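PDB 2R55: StAR-related lipid transfer protein 5 from Homo sapiens, which probably binds cholesterol or other sterols in its START domain and may take part in transporting lipids within the cell. Local coordinates for residues A30-M35 against L137-R142; Q37-T42 against L68-G73; M126-P131 against Q204-S209. One frame throughout, in Å; residues are numbered along the deposited sequence.

Contact 1 of 3, residues A30-M35 against L137-R142; sequences AVAEKM and LVLVKR
Ala32 of helix 21-40 turns its single methyl toward two side chains of strand 132-142, Leu139 and Lys141. In the apolar part, Ala32 CB lies 4.2 Å from Leu139 CD1, an ordinary van der Waals approach. The same CB stands 4.2 Å from Lys141 CD, so the methylene chain of the lysine serves as a second hydrophobic surface. Lys141 can do this because its CG lies anti to the backbone N (chi1 -166°) and the rest of the chain runs out extended, carrying CD past the methyl and the amine onward. Alanine suits this helix face: its short side chain lets the helix lie near the strand, the nearest CA atoms, those of Ala32 and Lys141, being 7.6 Å apart.

The polar part belongs to the end of Lys141, whose NZ forms a salt bridge with Glu29 of helix 21-40, one turn before Glu33. Glu33 offers a second negative charge: its OE2 is 5.2 Å from Lys141 NZ, too far for a bond but near enough probably to add to the attraction. A lysine here thus joins a greasy stem to a charged tip at the partly exposed margin.

Beside this pair Val31 packs on Asn151 and Thr153 of strand 148-154. An N-terminal helix laid on the curved sheet is regular in START domains, whose helix-grip fold is named for the sheet's hold on the C-terminal helix.

Contact 2 of 3, residues Q37-T42 against L68-G73; sequences QYRRDT and LYRGEG
Tyr38 receives a methyl of Leu68 squarely on one face of its ring. Leu68 CD2 sits 3.5 Å from the centroid of the Tyr38 ring and only 6° off its normal, a CH-pi contact. Leu68 CG is anti to the backbone N (chi1 163°), which sends the branched end out to the helix; Leu68 CD1 lies further to one side, 4.1 Å from Tyr38 CE2. A flat aromatic suits this place because it offers a broad surface to a methyl. A serine in place of Tyr38 would probably leave Leu68 CD2 without the ring it packs on and open a gap between helix and strand.

The other end is looser, polar and partly exposed. Arg70 gives NH1 to Glu72 OE1 at 2.6 Å in a salt bridge, and its NE donates to a water 2.7 Å away that also bonds Tyr38 O, so one water links the strand to the last turn of the helix. Arg39 NH1 is 3.7 Å from Arg70 NH2, their guanidinium planes 77° apart; the carboxylate of Glu72, and Glu179, which forms a salt bridge with Arg39 NE, probably offset the like charges.

Strands 54-60 and 188-197 flank strand 67-75, and His195 of the latter flanking strand meets the Tyr38 ring.

Contact 3 of 3, residues M126-P131 against Q204-S209; sequences MKLISP and QNVVDS
Val206, near the start of helix 204-227, meets two successive residues of the loop 126-131, Leu128 and Ile129, with one methyl for each. From CB the valine forks at once. CG1 stands anti to the backbone N (chi1 163°) and approaches Ile129: it is 3.9 Å from Ile129 CG1 and 4.1 Å from Ile129 CD1, so a single methyl lies alongside the ethyl branch of the isoleucine. The two side chains run antiparallel past one another, which sets CG1 against the flank of the longer chain. CG2, the other branch, is anti to the carbonyl carbon and comes within 4.2 Å of Leu128 CD1, crossing the leucine at a slant.

A beta-branched residue suits this position because both of its methyls start from CB, close to the helix, and can serve two neighbours at once. The partners differ in their surroundings. Ile129 is buried and also packs on Ala124, whereas Leu128 is exposed, so the contact grades from the interior to the surface. Leucine and isoleucine each supply a longer arm that spans the distance from the loop, where Leu128 CA and Val206 CA are 7.8 Å apart.

No hydrogen bond links the two segments. The helix looks after its own polar groups: Ser209 OG donates to Asn205 O at 2.6 Å, and the same oxygen also accepts the helical N-H of Ser209, as a serine one turn along a helix allows.

Opposite Ala124, Leu128 and Ile129 form a classic beta bulge. With these two side chains, the connection between strands 114-120 and 132-142 packs on the first turn of the C-terminal helix, the long helix characteristic of the START helix-grip fold.

Contacts 1 and 2 are successive stations along helix 21-40: their segments adjoin in sequence, their centres lie 14 Å apart, and both join that helix to the same curved sheet. In sequence, both segments of contact 2 fall between the two of contact 1. Contact 3 involves the other long helix, 204-227, its centre 23 Å from that of contact 2 and 28 Å from that of contact 1, on the opposite side of the chain's centre from the latter. Contacts 2 and 3 meet where Tyr69 OH packs 4.1 Å from Asp208 OD1. In START domains the lipid cavity lies between the sheet and the C-terminal helix, so contact 3 probably borders it.

Contact 1 of 3, residues A30-M35 against L137-R142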
loop_
_atom_site.group_PDB
_atom_site.type_symbol
_atom_site.label_atom_id
_atom_site.label_comp_id
_atom_site.label_asym_id
_atom_site.label_seq_id
_atom_site.Cartn_x
_atom_site.Cartn_y
_atom_site.Cartn_z
ATOM N N ALA A 30 -10.440 11.100 -6.560
ATOM C CA ALA A 30 -9.430 12.013 -6.022
ATOM C C ALA A 30 -8.167 11.288 -5.554
ATOM O O ALA A 30 -7.058 11.785 -5.728
ATOM C CB ALA A 30 -10.013 12.852 -4.871
ATOM N N VAL A 31 -8.352 10.113 -4.964
ATOM C CA VAL A 31 -7.248 9.356 -4.375
ATOM C C VAL A 31 -6.288 8.888 -5.459
ATOM O O VAL A 31 -5.086 9.171 -5.389
ATOM C CB VAL A 31 -7.760 8.172 -3.536
ATOM C CG1 VAL A 31 -6.630 7.200 -3.212
ATOM C CG2 VAL A 31 -8.422 8.681 -2.277
ATOM N N ALA A 32 -6.831 8.196 -6.455
ATOM C CA ALA A 32 -6.080 7.777 -7.622
ATOM C C ALA A 32 -5.421 8.956 -8.363
ATOM O O ALA A 32 -4.270 8.846 -8.803
ATOM C CB ALA A 32 -6.984 6.999 -8.562
ATOM N N GLU A 33 -6.135 10.075 -8.498
ATOM C CA GLU A 33 -5.545 11.294 -9.092
ATOM C C GLU A 33 -4.256 11.710 -8.373
ATOM O O GLU A 33 -3.248 11.982 -9.030
ATOM C CB GLU A 33 -6.554 12.446 -9.169
ATOM C CG GLU A 33 -7.356 12.448 -10.474
ATOM C CD GLU A 33 -8.773 13.030 -10.329
ATOM O OE1 GLU A 33 -9.018 13.865 -9.407
ATOM O OE2 GLU A 33 -9.642 12.637 -11.147
ATOM N N LYS A 34 -4.283 11.708 -7.032
ATOM C CA LYS A 34 -3.100 12.021 -6.233
ATOM C C LYS A 34 -2.000 10.987 -6.417
ATOM O O LYS A 34 -0.823 11.304 -6.533
ATOM C CB LYS A 34 -3.470 12.142 -4.754
ATOM C CG LYS A 34 -4.034 13.510 -4.407
ATOM C CD LYS A 34 -4.727 13.456 -3.079
ATOM C CE LYS A 34 -5.328 14.786 -2.705
ATOM N NZ LYS A 34 -5.855 14.641 -1.331
ATOM N N MET A 35 -2.410 9.735 -6.443
ATOM C CA MET A 35 -1.502 8.657 -6.682
ATOM C C MET A 35 -0.813 8.823 -8.027
ATOM O O MET A 35 0.403 8.714 -8.124
ATOM C CB MET A 35 -2.257 7.352 -6.570
ATOM C CG MET A 35 -2.383 6.892 -5.134
ATOM S SD MET A 35 -0.845 6.160 -4.552
ATOM C CE MET A 35 -0.810 4.648 -5.497
ATOM N N LEU A 137 -10.864 3.165 1.993
ATOM C CA LEU A 137 -11.569 3.181 0.723
ATOM C C LEU A 137 -10.540 2.864 -0.351
ATOM O O LEU A 137 -9.623 3.651 -0.580
ATOM C CB LEU A 137 -12.201 4.540 0.471
ATOM C CG LEU A 137 -13.163 4.650 -0.709
ATOM C CD1 LEU A 137 -14.323 3.676 -0.576
ATOM C CD2 LEU A 137 -13.670 6.069 -0.781
ATOM N N VAL A 138 -10.672 1.689 -0.961
ATOM C CA VAL A 138 -9.716 1.223 -1.971
ATOM C C VAL A 138 -10.381 1.024 -3.329
ATOM O O VAL A 138 -11.350 0.266 -3.464
ATOM C CB VAL A 138 -8.911 -0.054 -1.535
ATOM C CG1 VAL A 138 -9.814 -1.108 -0.897
ATOM C CG2 VAL A 138 -8.148 -0.646 -2.721
ATOM N N LEU A 139 -9.841 1.734 -4.318
ATOM C CA LEU A 139 -10.332 1.726 -5.683
ATOM C C LEU A 139 -9.248 1.137 -6.558
ATOM O O LEU A 139 -8.075 1.540 -6.475
ATOM C CB LEU A 139 -10.670 3.160 -6.131
ATOM C CG LEU A 139 -11.103 3.622 -7.552
ATOM C CD1 LEU A 139 -9.934 3.949 -8.459
ATOM C CD2 LEU A 139 -12.108 2.699 -8.273
ATOM N N VAL A 140 -9.647 0.165 -7.376
ATOM C CA VAL A 140 -8.813 -0.361 -8.439
ATOM C C VAL A 140 -9.144 0.414 -9.708
ATOM O O VAL A 140 -10.308 0.561 -10.074
ATOM C CB VAL A 140 -9.087 -1.862 -8.674
ATOM C CG1 VAL A 140 -8.344 -2.355 -9.909
ATOM C CG2 VAL A 140 -8.702 -2.686 -7.443
ATOM N N LYS A 141 -8.120 0.922 -10.378
ATOM C CA LYS A 141 -8.309 1.660 -11.612
ATOM C C LYS A 141 -7.256 1.185 -12.584
ATOM O O LYS A 141 -6.108 0.963 -12.191
ATOM C CB LYS A 141 -8.165 3.161 -11.373
ATOM C CG LYS A 141 -8.670 4.058 -12.521
ATOM C CD LYS A 141 -8.530 5.537 -12.154
ATOM C CE LYS A 141 -8.902 6.463 -13.310
ATOM N NZ LYS A 141 -8.600 7.893 -12.967
ATOM N N ARG A 142 -7.657 1.048 -13.848
ATOM C CA ARG A 142 -6.817 0.465 -14.882
ATOM C C ARG A 142 -6.484 1.515 -15.928
ATOM O O ARG A 142 -7.356 2.277 -16.351
ATOM C CB ARG A 142 -7.558 -0.708 -15.526
ATOM C CG ARG A 142 -8.301 -1.525 -14.488
ATOM C CD ARG A 142 -9.322 -2.470 -15.043
ATOM N NE ARG A 142 -9.333 -3.653 -14.195
ATOM C CZ ARG A 142 -8.641 -4.759 -14.455
ATOM N NH1 ARG A 142 -7.900 -4.846 -15.560
ATOM N NH2 ARG A 142 -8.698 -5.782 -13.613
#

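Contact 2 of 3, residues Q37-T42 against L68-G73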
loop_
_atom_site.group_PDB
_atom_site.type_symbol
_atom_site.label_atom_id
_atom_site.label_comp_id
_atom_site.label_asym_id
_atom_site.label_seq_id
_atom_site.Cartn_x
_atom_site.Cartn_y
_atom_site.Cartn_z
ATOM N N GLN A 37 -0.215 11.578 -9.543
ATOM C CA GLN A 37 0.734 12.668 -9.413
ATOM C C GLN A 37 1.984 12.235 -8.632
ATOM O O GLN A 37 3.101 12.599 -9.014
ATOM C CB GLN A 37 0.067 13.945 -8.861
ATOM C CG GLN A 37 0.351 15.242 -9.693
ATOM C CD GLN A 37 0.073 15.085 -11.209
ATOM O OE1 GLN A 37 -0.756 14.259 -11.637
ATOM N NE2 GLN A 37 0.770 15.889 -12.025
ATOM N N TYR A 38 1.810 11.404 -7.599
ATOM C CA TYR A 38 2.951 10.833 -6.874
ATOM C C TYR A 38 3.841 9.981 -7.795
ATOM O O TYR A 38 5.032 9.842 -7.545
ATOM C CB TYR A 38 2.528 9.898 -5.730
ATOM C CG TYR A 38 1.662 10.437 -4.609
ATOM C CD1 TYR A 38 1.609 11.787 -4.305
ATOM C CD2 TYR A 38 0.926 9.562 -3.823
ATOM C CE1 TYR A 38 0.809 12.250 -3.266
ATOM C CE2 TYR A 38 0.136 10.013 -2.803
ATOM C CZ TYR A 38 0.084 11.361 -2.523
ATOM O OH TYR A 38 -0.706 11.806 -1.499
ATOM N N ARG A 39 3.260 9.374 -8.824
ATOM C CA ARG A 39 4.009 8.465 -9.664
ATOM C C ARG A 39 4.864 9.260 -10.641
ATOM O O ARG A 39 5.989 8.864 -10.985
ATOM C CB ARG A 39 3.054 7.523 -10.404
ATOM C CG ARG A 39 3.693 6.620 -11.460
ATOM C CD ARG A 39 4.838 5.822 -10.899
ATOM N NE ARG A 39 5.482 4.983 -11.910
ATOM C CZ ARG A 39 6.547 5.335 -12.629
ATOM N NH1 ARG A 39 7.119 6.521 -12.447
ATOM N NH2 ARG A 39 7.041 4.479 -13.509
ATOM N N ARG A 40 4.331 10.391 -11.081
ATOM C CA ARG A 40 4.998 11.201 -12.080
ATOM C C ARG A 40 6.012 12.127 -11.436
ATOM O O ARG A 40 7.078 12.335 -11.989
ATOM C CB ARG A 40 3.979 11.981 -12.884
ATOM C CG ARG A 40 3.044 11.074 -13.657
ATOM C CD ARG A 40 1.765 11.802 -14.107
ATOM N NE ARG A 40 1.155 11.021 -15.173
ATOM C CZ ARG A 40 0.004 11.296 -15.781
ATOM N NH1 ARG A 40 -0.422 10.498 -16.758
ATOM N NH2 ARG A 40 -0.724 12.347 -15.417
ATOM N N ASP A 41 5.700 12.661 -10.260
ATOM C CA ASP A 41 6.561 13.672 -9.655
ATOM C C ASP A 41 7.974 13.139 -9.468
ATOM O O ASP A 41 8.169 11.995 -9.043
ATOM C CB ASP A 41 6.030 14.125 -8.291
ATOM C CG ASP A 41 4.768 14.964 -8.379
ATOM O OD1 ASP A 41 4.489 15.610 -9.427
ATOM O OD2 ASP A 41 4.047 15.009 -7.356
ATOM N N THR A 42 8.961 13.975 -9.759
ATOM C CA THR A 42 10.340 13.607 -9.475
ATOM C C THR A 42 10.949 14.514 -8.395
ATOM O O THR A 42 12.080 14.307 -7.953
ATOM C CB THR A 42 11.202 13.566 -10.759
ATOM O OG1 THR A 42 11.150 14.838 -11.410
ATOM C CG2 THR A 42 10.700 12.468 -11.717
ATOM N N LEU A 68 5.619 10.477 3.055
ATOM C CA LEU A 68 5.151 9.559 2.030
ATOM C C LEU A 68 6.356 8.809 1.510
ATOM O O LEU A 68 7.391 9.420 1.243
ATOM C CB LEU A 68 4.468 10.345 0.901
ATOM C CG LEU A 68 4.188 9.770 -0.491
ATOM C CD1 LEU A 68 3.181 8.623 -0.457
ATOM C CD2 LEU A 68 3.712 10.884 -1.464
ATOM N N TYR A 69 6.210 7.494 1.349
ATOM C CA TYR A 69 7.299 6.599 0.944
ATOM C C TYR A 69 7.036 5.996 -0.433
ATOM O O TYR A 69 5.898 5.615 -0.745
ATOM C CB TYR A 69 7.505 5.480 1.990
ATOM C CG TYR A 69 8.116 5.989 3.271
ATOM C CD1 TYR A 69 7.314 6.422 4.331
ATOM C CD2 TYR A 69 9.499 6.071 3.416
ATOM C CE1 TYR A 69 7.882 6.926 5.513
ATOM C CE2 TYR A 69 10.080 6.567 4.592
ATOM C CZ TYR A 69 9.265 6.992 5.630
ATOM O OH TYR A 69 9.840 7.487 6.769
ATOM N N ARG A 70 8.093 5.899 -1.239
ATOM C CA ARG A 70 7.996 5.460 -2.609
ATOM C C ARG A 70 8.966 4.308 -2.852
ATOM O O ARG A 70 10.185 4.452 -2.678
ATOM C CB ARG A 70 8.331 6.632 -3.526
ATOM C CG ARG A 70 8.401 6.316 -5.039
ATOM C CD ARG A 70 9.339 7.283 -5.720
ATOM N NE ARG A 70 9.046 7.450 -7.136
ATOM C CZ ARG A 70 9.450 6.617 -8.093
ATOM N NH1 ARG A 70 10.156 5.522 -7.794
ATOM N NH2 ARG A 70 9.126 6.867 -9.357
ATOM N N GLY A 71 8.405 3.169 -3.238
ATOM C CA GLY A 71 9.183 1.995 -3.596
ATOM C C GLY A 71 9.152 1.786 -5.100
ATOM O O GLY A 71 8.099 1.904 -5.731
ATOM N N GLU A 72 10.308 1.490 -5.673
ATOM C CA GLU A 72 10.378 1.139 -7.082
ATOM C C GLU A 72 11.264 -0.093 -7.282
ATOM O O GLU A 72 12.329 -0.234 -6.653
ATOM C CB GLU A 72 10.846 2.334 -7.926
ATOM C CG GLU A 72 11.209 2.007 -9.381
ATOM C CD GLU A 72 10.935 3.156 -10.359
ATOM O OE1 GLU A 72 11.089 4.351 -9.980
ATOM O OE2 GLU A 72 10.554 2.851 -11.516
ATOM N N GLY A 73 10.807 -0.988 -8.152
ATOM C CA GLY A 73 11.455 -2.274 -8.315
ATOM C C GLY A 73 10.792 -3.174 -9.338
ATOM O O GLY A 73 9.561 -3.393 -9.298
HETATM O O HOH W 1 7.291 8.984 -8.585
#

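Contact 3 of 3, residues M126-P131 against Q204-S209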
loop_
_atom_site.group_PDB
_atom_site.type_symbol
_atom_site.label_atom_id
_atom_site.label_comp_id
_atom_site.label_asym_id
_atom_site.label_seq_id
_atom_site.Cartn_x
_atom_site.Cartn_y
_atom_site.Cartn_z
ATOM N N MET A 126 10.459 -4.431 17.470
ATOM C CA MET A 126 10.773 -4.924 18.810
ATOM C C MET A 126 9.589 -4.722 19.758
ATOM O O MET A 126 9.754 -4.387 20.941
ATOM C CB MET A 126 12.039 -4.235 19.345
ATOM C CG MET A 126 13.333 -4.638 18.654
ATOM S SD MET A 126 13.882 -6.287 19.150
ATOM C CE MET A 126 13.933 -6.190 20.948
ATOM N N LYS A 127 8.391 -4.936 19.221
ATOM C CA LYS A 127 7.125 -4.701 19.928
ATOM C C LYS A 127 6.865 -3.228 20.342
ATOM O O LYS A 127 5.914 -2.961 21.078
ATOM C CB LYS A 127 6.945 -5.686 21.100
ATOM C CG LYS A 127 6.877 -7.158 20.665
ATOM C CD LYS A 127 6.554 -8.157 21.789
ATOM C CE LYS A 127 7.718 -8.383 22.756
ATOM N NZ LYS A 127 8.967 -8.788 22.061
ATOM N N LEU A 128 7.685 -2.286 19.857
ATOM C CA LEU A 128 7.461 -0.837 20.071
ATOM C C LEU A 128 6.262 -0.323 19.274
ATOM O O LEU A 128 5.601 0.653 19.677
ATOM C CB LEU A 128 8.701 0.006 19.711
ATOM C CG LEU A 128 9.974 -0.073 20.572
ATOM C CD1 LEU A 128 11.184 0.517 19.837
ATOM C CD2 LEU A 128 9.791 0.620 21.907
ATOM N N ILE A 129 6.000 -0.968 18.137
ATOM C CA ILE A 129 4.815 -0.663 17.364
ATOM C C ILE A 129 3.856 -1.799 17.578
ATOM O O ILE A 129 4.013 -2.856 16.972
ATOM C CB ILE A 129 5.106 -0.491 15.852
ATOM C CG1 ILE A 129 6.158 0.595 15.644
ATOM C CG2 ILE A 129 3.822 -0.144 15.094
ATOM C CD1 ILE A 129 6.866 0.505 14.348
ATOM N N SER A 130 2.876 -1.581 18.451
ATOM C CA SER A 130 1.839 -2.564 18.730
ATOM C C SER A 130 0.890 -2.724 17.520
ATOM O O SER A 130 0.849 -1.849 16.660
ATOM C CB SER A 130 1.093 -2.180 20.011
ATOM O OG SER A 130 -0.071 -1.431 19.755
ATOM N N PRO A 131 0.132 -3.838 17.441
ATOM C CA PRO A 131 -0.703 -4.045 16.248
ATOM C C PRO A 131 -1.612 -2.853 15.919
ATOM O O PRO A 131 -2.235 -2.281 16.819
ATOM C CB PRO A 131 -1.542 -5.267 16.610
ATOM C CG PRO A 131 -0.717 -5.999 17.630
ATOM C CD PRO A 131 0.002 -4.948 18.408
ATOM N N GLN A 204 9.013 9.790 16.884
ATOM C CA GLN A 204 9.334 9.835 15.456
ATOM C C GLN A 204 10.380 8.824 15.034
ATOM O O GLN A 204 10.103 8.001 14.173
ATOM C CB GLN A 204 9.748 11.237 14.984
ATOM C CG GLN A 204 8.610 12.120 14.438
ATOM C CD GLN A 204 7.743 11.413 13.431
ATOM O OE1 GLN A 204 6.666 10.911 13.774
ATOM N NE2 GLN A 204 8.207 11.354 12.178
ATOM N N ASN A 205 11.572 8.873 15.619
ATOM C CA ASN A 205 12.665 8.045 15.108
ATOM C C ASN A 205 12.296 6.566 14.964
ATOM O O ASN A 205 12.786 5.873 14.061
ATOM C CB ASN A 205 13.956 8.243 15.909
ATOM C CG ASN A 205 13.809 7.924 17.395
ATOM O OD1 ASN A 205 12.811 7.361 17.856
ATOM N ND2 ASN A 205 14.833 8.285 18.152
ATOM N N VAL A 206 11.417 6.095 15.850
ATOM C CA VAL A 206 10.860 4.751 15.747
ATOM C C VAL A 206 10.238 4.615 14.373
ATOM O O VAL A 206 10.654 3.771 13.580
ATOM C CB VAL A 206 9.800 4.470 16.848
ATOM C CG1 VAL A 206 8.934 3.264 16.486
ATOM C CG2 VAL A 206 10.467 4.277 18.212
ATOM N N VAL A 207 9.256 5.468 14.102
ATOM C CA VAL A 207 8.533 5.477 12.821
ATOM C C VAL A 207 9.483 5.649 11.607
ATOM O O VAL A 207 9.386 4.901 10.622
ATOM C CB VAL A 207 7.417 6.576 12.823
ATOM C CG1 VAL A 207 6.714 6.660 11.472
ATOM C CG2 VAL A 207 6.409 6.330 13.943
ATOM N N ASP A 208 10.406 6.612 11.703
ATOM C CA ASP A 208 11.376 6.880 10.643
ATOM C C ASP A 208 12.291 5.697 10.286
ATOM O O ASP A 208 12.761 5.589 9.153
ATOM C CB ASP A 208 12.196 8.133 10.960
ATOM C CG ASP A 208 11.412 9.434 10.744
ATOM O OD1 ASP A 208 10.215 9.387 10.383
ATOM O OD2 ASP A 208 12.009 10.517 10.940
ATOM N N SER A 209 12.540 4.803 11.232
ATOM C CA SER A 209 13.365 3.625 10.942
ATOM C C SER A 209 12.542 2.533 10.266
ATOM O O SER A 209 13.016 1.848 9.345
ATOM C CB SER A 209 13.997 3.076 12.227
ATOM O OG SER A 209 14.451 4.134 13.050
#